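Local atomic coordinates of fimbrin (Schizosaccharomyces pombe, PDB entry 1RT8), a protein that binds and cross-links actin filaments, associates with actin structures of cell polarity, and has roles in cytokinesis, mating and spore formation. Residues A[443-448]-A[474-479]. Residues are numbered along the deposited sequence; the frame is centred on the assembly and turned at random.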
loop_
_atom_site.group_PDB
_atom_site.type_symbol
_atom_site.label_atom_id
_atom_site.label_comp_id
_atom_site.label_asym_id
_atom_site.label_seq_id
_atom_site.Cartn_x
_atom_site.Cartn_y
_atom_site.Cartn_z
ATOM N N PHE A 443 -15.187 15.731 -15.004
ATOM C CA PHE A 443 -15.234 14.803 -16.126
ATOM C C PHE A 443 -15.192 13.340 -15.669
ATOM O O PHE A 443 -16.002 12.530 -16.122
ATOM C CB PHE A 443 -14.068 15.054 -17.084
ATOM C CG PHE A 443 -14.051 14.124 -18.253
ATOM C CD1 PHE A 443 -15.027 14.212 -19.240
ATOM C CD2 PHE A 443 -13.082 13.129 -18.352
ATOM C CE1 PHE A 443 -15.040 13.318 -20.313
ATOM C CE2 PHE A 443 -13.087 12.237 -19.412
ATOM C CZ PHE A 443 -14.068 12.328 -20.399
ATOM N N VAL A 444 -14.257 12.993 -14.780
ATOM C CA VAL A 444 -14.168 11.608 -14.321
ATOM C C VAL A 444 -15.425 11.163 -13.576
ATOM O O VAL A 444 -15.835 10.009 -13.680
ATOM C CB VAL A 444 -12.899 11.344 -13.456
ATOM C CG1 VAL A 444 -11.648 11.533 -14.326
ATOM C CG2 VAL A 444 -12.862 12.266 -12.225
ATOM N N LEU A 445 -16.050 12.075 -12.839
ATOM C CA LEU A 445 -17.284 11.740 -12.140
ATOM C C LEU A 445 -18.409 11.531 -13.183
ATOM O O LEU A 445 -19.269 10.664 -13.007
ATOM C CB LEU A 445 -17.643 12.844 -11.136
ATOM C CG LEU A 445 -16.714 12.907 -9.916
ATOM C CD1 LEU A 445 -16.958 14.176 -9.126
ATOM C CD2 LEU A 445 -16.943 11.683 -9.035
ATOM N N ASP A 446 -18.386 12.300 -14.273
ATOM C CA ASP A 446 -19.386 12.138 -15.339
ATOM C C ASP A 446 -19.218 10.788 -16.042
ATOM O O ASP A 446 -20.202 10.147 -16.428
ATOM C CB ASP A 446 -19.268 13.241 -16.397
ATOM C CG ASP A 446 -19.836 14.561 -15.934
ATOM O OD1 ASP A 446 -20.582 14.577 -14.938
ATOM O OD2 ASP A 446 -19.539 15.583 -16.581
ATOM N N VAL A 447 -17.967 10.368 -16.233
ATOM C CA VAL A 447 -17.703 9.082 -16.875
ATOM C C VAL A 447 -18.328 7.990 -16.006
ATOM O O VAL A 447 -19.026 7.106 -16.500
ATOM C CB VAL A 447 -16.195 8.809 -16.987
ATOM C CG1 VAL A 447 -15.963 7.416 -17.547
ATOM C CG2 VAL A 447 -15.540 9.850 -17.887
ATOM N N LEU A 448 -18.074 8.069 -14.703
ATOM C CA LEU A 448 -18.596 7.094 -13.754
ATOM C C LEU A 448 -20.117 7.127 -13.730
ATOM O O LEU A 448 -20.777 6.095 -13.542
ATOM C CB LEU A 448 -18.028 7.377 -12.358
ATOM C CG LEU A 448 -16.534 7.063 -12.183
ATOM C CD1 LEU A 448 -15.933 7.814 -11.006
ATOM C CD2 LEU A 448 -16.378 5.575 -11.985
ATOM N N ALA A 474 -12.015 14.183 -7.324
ATOM C CA ALA A 474 -11.152 13.087 -7.754
ATOM C C ALA A 474 -11.138 11.935 -6.753
ATOM O O ALA A 474 -11.171 10.765 -7.144
ATOM C CB ALA A 474 -9.729 13.602 -7.991
ATOM N N ARG A 475 -11.106 12.269 -5.465
ATOM C CA ARG A 475 -11.096 11.270 -4.400
ATOM C C ARG A 475 -12.409 10.495 -4.389
ATOM O O ARG A 475 -12.442 9.288 -4.124
ATOM C CB ARG A 475 -10.884 11.957 -3.046
ATOM C CG ARG A 475 -10.775 11.007 -1.863
ATOM C CD ARG A 475 -10.389 11.765 -0.603
ATOM N NE ARG A 475 -9.056 12.351 -0.719
ATOM C CZ ARG A 475 -8.731 13.570 -0.293
ATOM N NH1 ARG A 475 -9.640 14.345 0.279
ATOM N NH2 ARG A 475 -7.488 14.011 -0.435
ATOM N N LEU A 476 -13.496 11.204 -4.671
ATOM C CA LEU A 476 -14.816 10.593 -4.720
ATOM C C LEU A 476 -14.870 9.665 -5.931
ATOM O O LEU A 476 -15.376 8.555 -5.844
ATOM C CB LEU A 476 -15.902 11.669 -4.850
ATOM C CG LEU A 476 -17.331 11.157 -5.057
ATOM C CD1 LEU A 476 -17.781 10.382 -3.826
ATOM C CD2 LEU A 476 -18.272 12.334 -5.329
ATOM N N ALA A 477 -14.341 10.132 -7.060
ATOM C CA ALA A 477 -14.333 9.338 -8.286
ATOM C C ALA A 477 -13.555 8.037 -8.087
ATOM O O ALA A 477 -14.017 6.962 -8.481
ATOM C CB ALA A 477 -13.721 10.151 -9.440
ATOM N N ILE A 478 -12.373 8.132 -7.477
ATOM C CA ILE A 478 -11.557 6.940 -7.239
ATOM C C ILE A 478 -12.260 5.923 -6.344
ATOM O O ILE A 478 -12.227 4.727 -6.622
ATOM C CB ILE A 478 -10.188 7.308 -6.624
ATOM C CG1 ILE A 478 -9.331 8.018 -7.678
ATOM C CG2 ILE A 478 -9.496 6.055 -6.093
ATOM C CD1 ILE A 478 -8.017 8.562 -7.157
ATOM N N SER A 479 -12.898 6.391 -5.273
ATOM C CA SER A 479 -13.609 5.492 -4.372
ATOM C C SER A 479 -14.830 4.867 -5.064
ATOM O O SER A 479 -15.195 3.718 -4.791
ATOM C CB SER A 479 -14.055 6.243 -3.107
ATOM O OG SER A 479 -12.939 6.657 -2.322
#
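Leu445 and Leu448 both set CG anti to the carbonyl carbon (chi1 -71° in each), and with CD1 of Leu448 and CD2 of Leu445 they close on Ala477 of the facing helix. The contact joins helices 442-451 and 467-483 inside the fourth calponin-homology (CH) domain, an all-helical fold, in the second actin-binding region. The short segments run in nearly the same direction, 27° apart, with their axes 9.1 Å from each other.

Ala477 is the centre of the contact: its CB points at the other helix and meets three side chains, CG2 of Val444 at 3.6 Å, CD2 of Leu445 and CD1 of Leu448. A single methyl suits this place because it leaves room for branched partners, and the CA of Ala477 comes within 5.4 Å of the CA of Leu445. The CB of Leu445 leaves its helix at an angle to the neighbour, yet the longer side chain brings CD2 back against both CA and CB of Ala477, 3.6 Å from the CA. Val444 points its CB toward the other helix and, branched there, needs no longer chain for its CG2 to meet Ala477 CB. Leu476 extends the apolar surface on the Leu445 side, its CD2 4.0 Å from CD2 of Leu445.

No hydrogen bond crosses between the segments, and all five touching residues are buried, so the grip is van der Waals. Ile495 of helix 492-496 also packs on Val444, while Asp446 turns to the backbone N of Lys426 and Gly427 and to the hydroxyl of Tyr458. The OG of Ser479 bonds to the backbone N of Asp67, tying this domain to the first CH repeat. Within the interface, CD1 of Leu448 sits 3.3 Å from the carbonyl O of Ala477.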